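Local coordinates for galactose-binding like protein (Bacteroides thetaiotaomicron, PDB 7M1A), which binds calcium and probably sugar through a galactose-binding-like domain, this chain being that part of a SusE-like protein with a suggested degradative role, at residues V57-F71 / A142-I156. Numbering follows the deposited sequence.
Sequences VFTFDLGVLAKLSRF and ANVPLDMPRVRYIRI
Strand 57-62 runs antiparallel to 153-156, the axes approaching to 4.7 Å with an angle of 154° between their directions, with Phe58-Ile156 and Phe60-Ile154 as hydrogen-bonded pairs; both chains then turn a corner, pair again at Ala66-Val151 and resume as Arg70-Phe71 beside Ala142-Asn143. Ile154 CB sits over one face of the Phe60 ring, 3.9 Å from its centroid, a CH-pi contact allowed by chi1 of 59°, which sets CG between the backbone N and the carbonyl carbon. Beyond the corner, Leu68 CD1 presses tightly on Val151 CG2 at 3.5 Å.

On the face opposite Phe60, Asp61 OD1 takes Arg152 NE on its syn lone pair, a salt bridge of 2.8 Å, 172° at the hydrogen, with OD1 in the guanidinium plane. Gly63 N meets the same oxygen from above the carboxylate plane, closing an Asx turn, while a water joins Asp61 OD2 to Arg152 NH2. A leucine in place of Arg152 would probably leave the Asp61 carboxylate without this charged mate and less firmly held in rotation. Farther along, Arg155 NE reaches Thr59 OG1 at 3.0 Å, and both residues also bind Asp16. After the corner, Lys67 NZ bridges Met148 O (2.7 Å) and Leu146 O (2.8 Å), tying down the 145-148 turn.

The contact thus links the two antiparallel sheets of a galactose-binding-like sandwich: strand 9-11 flanks 56-66, Phe60 and Ile156 pack on 169-176, and Asp61 OD2 salt-bridges Arg9 of the second subunit.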
loop_
_atom_site.group_PDB
_atom_site.type_symbol
_atom_site.label_atom_id
_atom_site.label_comp_id
_atom_site.label_asym_id
_atom_site.label_seq_id
_atom_site.Cartn_x
_atom_site.Cartn_y
_atom_site.Cartn_z
ATOM N N VAL A 57 11.738 -4.774 -7.104
ATOM C CA VAL A 57 11.141 -3.579 -7.701
ATOM C C VAL A 57 9.946 -3.153 -6.842
ATOM O O VAL A 57 9.118 -3.976 -6.550
ATOM C CB VAL A 57 10.743 -3.819 -9.183
ATOM C CG1 VAL A 57 9.949 -2.654 -9.762
ATOM C CG2 VAL A 57 11.916 -4.218 -10.028
ATOM N N PHE A 58 9.816 -1.841 -6.571
ATOM C CA PHE A 58 8.543 -1.401 -5.990
ATOM C C PHE A 58 8.265 0.007 -6.539
ATOM O O PHE A 58 9.118 0.656 -7.165
ATOM C CB PHE A 58 8.593 -1.468 -4.450
ATOM C CG PHE A 58 9.570 -0.537 -3.810
ATOM C CD1 PHE A 58 9.286 0.799 -3.563
ATOM C CD2 PHE A 58 10.874 -0.994 -3.545
ATOM C CE1 PHE A 58 10.220 1.673 -3.020
ATOM C CE2 PHE A 58 11.829 -0.124 -3.014
ATOM C CZ PHE A 58 11.538 1.224 -2.789
ATOM N N THR A 59 6.990 0.420 -6.368
ATOM C CA THR A 59 6.436 1.527 -7.126
ATOM C C THR A 59 5.672 2.444 -6.162
ATOM O O THR A 59 4.927 1.976 -5.286
ATOM C CB THR A 59 5.457 0.969 -8.152
ATOM O OG1 THR A 59 6.070 -0.049 -8.965
ATOM C CG2 THR A 59 4.921 2.037 -9.079
ATOM N N PHE A 60 5.687 3.764 -6.427
ATOM C CA PHE A 60 4.897 4.708 -5.630
ATOM C C PHE A 60 4.603 5.964 -6.435
ATOM O O PHE A 60 5.108 6.137 -7.527
ATOM C CB PHE A 60 5.537 5.016 -4.273
ATOM C CG PHE A 60 6.911 5.602 -4.316
ATOM C CD1 PHE A 60 8.023 4.780 -4.479
ATOM C CD2 PHE A 60 7.149 6.981 -4.191
ATOM C CE1 PHE A 60 9.338 5.293 -4.405
ATOM C CE2 PHE A 60 8.471 7.503 -4.175
ATOM C CZ PHE A 60 9.541 6.664 -4.268
ATOM N N ASP A 61 3.720 6.800 -5.907
ATOM C CA ASP A 61 3.172 7.988 -6.543
ATOM C C ASP A 61 3.628 9.143 -5.673
ATOM O O ASP A 61 3.368 9.162 -4.442
ATOM C CB ASP A 61 1.661 7.806 -6.541
ATOM C CG ASP A 61 0.815 8.875 -7.167
ATOM O OD1 ASP A 61 1.304 9.970 -7.484
ATOM O OD2 ASP A 61 -0.382 8.555 -7.421
ATOM N N LEU A 62 4.216 10.181 -6.279
ATOM C CA LEU A 62 4.624 11.398 -5.562
ATOM C C LEU A 62 3.423 12.295 -5.255
ATOM O O LEU A 62 3.555 13.208 -4.423
ATOM C CB LEU A 62 5.669 12.228 -6.363
ATOM C CG LEU A 62 6.975 11.485 -6.721
ATOM C CD1 LEU A 62 7.773 12.260 -7.746
ATOM C CD2 LEU A 62 7.804 11.243 -5.449
ATOM N N GLY A 63 2.272 12.059 -5.918
ATOM C CA GLY A 63 1.115 12.891 -5.620
ATOM C C GLY A 63 1.143 14.240 -6.333
ATOM O O GLY A 63 0.201 15.003 -6.198
ATOM N N VAL A 64 2.204 14.528 -7.090
ATOM C CA VAL A 64 2.339 15.766 -7.841
ATOM C C VAL A 64 3.169 15.402 -9.080
ATOM O O VAL A 64 3.921 14.431 -9.053
ATOM C CB VAL A 64 3.087 16.832 -7.002
ATOM C CG1 VAL A 64 2.248 17.295 -5.808
ATOM C CG2 VAL A 64 4.492 16.357 -6.605
ATOM N N LEU A 65 3.056 16.220 -10.131
ATOM C CA LEU A 65 3.950 16.172 -11.274
ATOM C C LEU A 65 5.089 17.134 -11.007
ATOM O O LEU A 65 4.847 18.352 -10.803
ATOM C CB LEU A 65 3.176 16.569 -12.556
ATOM C CG LEU A 65 3.991 16.545 -13.879
ATOM C CD1 LEU A 65 4.476 15.140 -14.279
ATOM C CD2 LEU A 65 3.150 17.130 -15.047
ATOM N N ALA A 66 6.322 16.572 -10.999
ATOM C CA ALA A 66 7.403 17.409 -10.517
ATOM C C ALA A 66 8.539 17.428 -11.519
ATOM O O ALA A 66 8.929 16.359 -12.063
ATOM C CB ALA A 66 8.012 16.790 -9.253
ATOM N N LYS A 67 9.155 18.613 -11.537
ATOM C CA LYS A 67 10.521 18.605 -12.176
ATOM C C LYS A 67 11.550 18.286 -11.076
ATOM O O LYS A 67 11.720 19.121 -10.158
ATOM C CB LYS A 67 10.871 19.954 -12.842
ATOM C CG LYS A 67 12.210 19.930 -13.558
ATOM C CD LYS A 67 12.236 19.252 -14.860
ATOM C CE LYS A 67 13.474 19.573 -15.657
ATOM N NZ LYS A 67 13.447 18.827 -16.933
ATOM N N LEU A 68 12.127 17.077 -11.085
ATOM C CA LEU A 68 12.921 16.679 -9.951
ATOM C C LEU A 68 14.288 17.374 -10.032
ATOM O O LEU A 68 14.934 17.447 -11.074
ATOM C CB LEU A 68 13.168 15.164 -9.958
ATOM C CG LEU A 68 11.892 14.348 -9.739
ATOM C CD1 LEU A 68 12.223 12.854 -9.802
ATOM C CD2 LEU A 68 11.270 14.740 -8.408
ATOM N N SER A 69 14.827 17.690 -8.835
ATOM C CA SER A 69 16.158 18.292 -8.697
ATOM C C SER A 69 17.132 17.408 -7.904
ATOM O O SER A 69 18.300 17.269 -8.301
ATOM C CB SER A 69 16.039 19.622 -8.085
ATOM O OG SER A 69 15.466 19.536 -6.782
ATOM N N ARG A 70 16.651 16.747 -6.816
ATOM C CA ARG A 70 17.554 15.948 -6.012
ATOM C C ARG A 70 16.806 14.769 -5.406
ATOM O O ARG A 70 15.547 14.783 -5.260
ATOM C CB ARG A 70 18.166 16.832 -4.886
ATOM C CG ARG A 70 18.981 18.032 -5.375
ATOM C CD ARG A 70 19.876 18.620 -4.276
ATOM N NE ARG A 70 21.117 17.902 -4.000
ATOM C CZ ARG A 70 21.283 17.029 -3.018
ATOM N NH1 ARG A 70 20.383 16.984 -2.016
ATOM N NH2 ARG A 70 22.376 16.328 -2.842
ATOM N N PHE A 71 17.614 13.741 -5.045
ATOM C CA PHE A 71 17.136 12.512 -4.433
ATOM C C PHE A 71 18.085 12.112 -3.318
ATOM O O PHE A 71 19.317 12.273 -3.482
ATOM C CB PHE A 71 16.975 11.418 -5.503
ATOM C CG PHE A 71 16.692 10.056 -4.941
ATOM C CD1 PHE A 71 15.418 9.702 -4.511
ATOM C CD2 PHE A 71 17.767 9.183 -4.715
ATOM C CE1 PHE A 71 15.222 8.416 -4.025
ATOM C CE2 PHE A 71 17.535 7.913 -4.259
ATOM C CZ PHE A 71 16.281 7.533 -3.907
ATOM N N ALA A 142 21.938 12.581 -4.676
ATOM C CA ALA A 142 22.155 12.744 -6.113
ATOM C C ALA A 142 21.394 13.952 -6.630
ATOM O O ALA A 142 20.302 14.224 -6.132
ATOM C CB ALA A 142 21.736 11.524 -6.828
ATOM N N ASN A 143 21.991 14.635 -7.598
ATOM C CA ASN A 143 21.242 15.608 -8.377
ATOM C C ASN A 143 20.652 14.910 -9.601
ATOM O O ASN A 143 21.265 14.087 -10.240
ATOM C CB ASN A 143 22.246 16.674 -8.903
ATOM C CG ASN A 143 22.809 17.460 -7.713
ATOM O OD1 ASN A 143 22.139 17.784 -6.717
ATOM N ND2 ASN A 143 24.084 17.839 -7.777
ATOM N N VAL A 144 19.397 15.251 -9.903
ATOM C CA VAL A 144 18.743 14.674 -11.091
ATOM C C VAL A 144 19.050 15.534 -12.300
ATOM O O VAL A 144 18.878 16.738 -12.209
ATOM C CB VAL A 144 17.235 14.617 -10.757
ATOM C CG1 VAL A 144 16.476 14.176 -11.995
ATOM C CG2 VAL A 144 16.881 13.740 -9.560
ATOM N N PRO A 145 19.558 14.955 -13.426
ATOM C CA PRO A 145 19.891 15.806 -14.583
ATOM C C PRO A 145 18.719 16.677 -15.006
ATOM O O PRO A 145 17.577 16.174 -15.026
ATOM C CB PRO A 145 20.244 14.784 -15.648
ATOM C CG PRO A 145 20.766 13.591 -14.833
ATOM C CD PRO A 145 19.887 13.526 -13.594
ATOM N N LEU A 146 18.985 17.895 -15.520
ATOM C CA LEU A 146 17.972 18.842 -16.050
ATOM C C LEU A 146 17.329 18.304 -17.327
ATOM O O LEU A 146 16.151 18.620 -17.524
ATOM C CB LEU A 146 18.682 20.173 -16.382
ATOM C CG LEU A 146 17.792 21.290 -16.911
ATOM C CD1 LEU A 146 16.869 21.797 -15.814
ATOM C CD2 LEU A 146 18.625 22.434 -17.443
ATOM N N ASP A 147 17.923 17.373 -18.040
ATOM C CA ASP A 147 17.199 16.845 -19.204
ATOM C C ASP A 147 16.219 15.733 -18.884
ATOM O O ASP A 147 15.530 15.282 -19.795
ATOM C CB ASP A 147 18.184 16.404 -20.271
ATOM C CG ASP A 147 19.033 15.205 -19.953
ATOM O OD1 ASP A 147 18.903 14.575 -18.866
ATOM O OD2 ASP A 147 19.806 14.880 -20.896
HETATM N N MSE A 148 16.050 15.338 -17.614
HETATM C CA MSE A 148 14.995 14.365 -17.318
HETATM C C MSE A 148 13.626 15.019 -17.446
HETATM O O MSE A 148 13.486 16.172 -17.081
HETATM C CB MSE A 148 15.244 13.885 -15.866
HETATM C CG MSE A 148 16.502 12.940 -15.824
HETATM SE SE MSE A 148 16.419 11.364 -16.990
HETATM C CE MSE A 148 14.763 10.570 -17.470
ATOM N N PRO A 149 12.576 14.239 -17.857
ATOM C CA PRO A 149 11.229 14.787 -17.916
ATOM C C PRO A 149 10.670 14.944 -16.507
ATOM O O PRO A 149 11.107 14.303 -15.521
ATOM C CB PRO A 149 10.377 13.702 -18.581
ATOM C CG PRO A 149 11.183 12.398 -18.324
ATOM C CD PRO A 149 12.642 12.813 -18.232
ATOM N N ARG A 150 9.610 15.774 -16.417
ATOM C CA ARG A 150 8.809 15.793 -15.195
ATOM C C ARG A 150 8.154 14.441 -14.977
ATOM O O ARG A 150 7.786 13.740 -15.935
ATOM C CB ARG A 150 7.708 16.863 -15.219
ATOM C CG ARG A 150 8.256 18.277 -15.297
ATOM C CD ARG A 150 7.291 19.332 -14.766
ATOM N NE ARG A 150 6.174 19.440 -15.642
ATOM C CZ ARG A 150 5.097 20.195 -15.351
ATOM N NH1 ARG A 150 4.949 20.840 -14.204
ATOM N NH2 ARG A 150 4.107 20.253 -16.213
ATOM N N VAL A 151 8.091 14.025 -13.696
ATOM C CA VAL A 151 7.494 12.724 -13.369
ATOM C C VAL A 151 6.655 12.808 -12.117
ATOM O O VAL A 151 6.764 13.760 -11.372
ATOM C CB VAL A 151 8.596 11.648 -13.098
ATOM C CG1 VAL A 151 9.375 11.293 -14.383
ATOM C CG2 VAL A 151 9.663 12.063 -12.019
ATOM N N ARG A 152 5.612 11.944 -12.090
ATOM C CA ARG A 152 4.806 11.812 -10.920
ATOM C C ARG A 152 4.923 10.449 -10.240
ATOM O O ARG A 152 4.753 10.398 -9.029
ATOM C CB ARG A 152 3.337 12.000 -11.345
ATOM C CG ARG A 152 2.347 11.746 -10.208
ATOM C CD ARG A 152 0.937 12.207 -10.502
ATOM N NE ARG A 152 0.120 11.745 -9.372
ATOM C CZ ARG A 152 -1.155 12.045 -9.280
ATOM N NH1 ARG A 152 -1.702 12.850 -10.184
ATOM N NH2 ARG A 152 -1.892 11.594 -8.275
ATOM N N TYR A 153 5.322 9.420 -10.952
ATOM C CA TYR A 153 5.367 8.059 -10.417
ATOM C C TYR A 153 6.805 7.596 -10.415
ATOM O O TYR A 153 7.550 7.993 -11.321
ATOM C CB TYR A 153 4.507 7.145 -11.301
ATOM C CG TYR A 153 3.118 7.700 -11.410
ATOM C CD1 TYR A 153 2.166 7.599 -10.374
ATOM C CD2 TYR A 153 2.739 8.379 -12.570
ATOM C CE1 TYR A 153 0.884 8.113 -10.556
ATOM C CE2 TYR A 153 1.485 8.946 -12.728
ATOM C CZ TYR A 153 0.558 8.840 -11.696
ATOM O OH TYR A 153 -0.698 9.399 -11.854
ATOM N N ILE A 154 7.139 6.811 -9.419
ATOM C CA ILE A 154 8.534 6.407 -9.228
ATOM C C ILE A 154 8.622 4.906 -9.055
ATOM O O ILE A 154 7.746 4.281 -8.455
ATOM C CB ILE A 154 9.117 7.080 -7.977
ATOM C CG1 ILE A 154 9.144 8.614 -8.148
ATOM C CG2 ILE A 154 10.545 6.591 -7.670
ATOM C CD1 ILE A 154 10.102 9.158 -9.159
ATOM N N ARG A 155 9.698 4.304 -9.568
ATOM C CA ARG A 155 10.070 2.943 -9.219
ATOM C C ARG A 155 11.499 2.945 -8.669
ATOM O O ARG A 155 12.393 3.671 -9.176
ATOM C CB ARG A 155 9.950 1.946 -10.367
ATOM C CG ARG A 155 8.519 1.553 -10.587
ATOM C CD ARG A 155 8.436 0.738 -11.881
ATOM N NE ARG A 155 7.567 -0.410 -11.488
ATOM C CZ ARG A 155 7.362 -1.432 -12.296
ATOM N NH1 ARG A 155 7.880 -1.448 -13.532
ATOM N NH2 ARG A 155 6.682 -2.505 -11.903
ATOM N N ILE A 156 11.726 2.074 -7.684
ATOM C CA ILE A 156 13.104 1.784 -7.258
ATOM C C ILE A 156 13.388 0.313 -7.551
ATOM O O ILE A 156 12.562 -0.566 -7.312
ATOM C CB ILE A 156 13.315 2.170 -5.795
ATOM C CG1 ILE A 156 13.326 3.727 -5.722
ATOM C CG2 ILE A 156 14.617 1.595 -5.223
ATOM C CD1 ILE A 156 13.405 4.301 -4.326
HETATM O O HOH W 1 -2.290 9.834 -6.043
HETATM O O HOH W 2 12.503 15.559 -13.394
HETATM O O HOH W 3 14.956 16.955 -13.776
HETATM O O HOH W 4 17.170 19.257 -12.353
#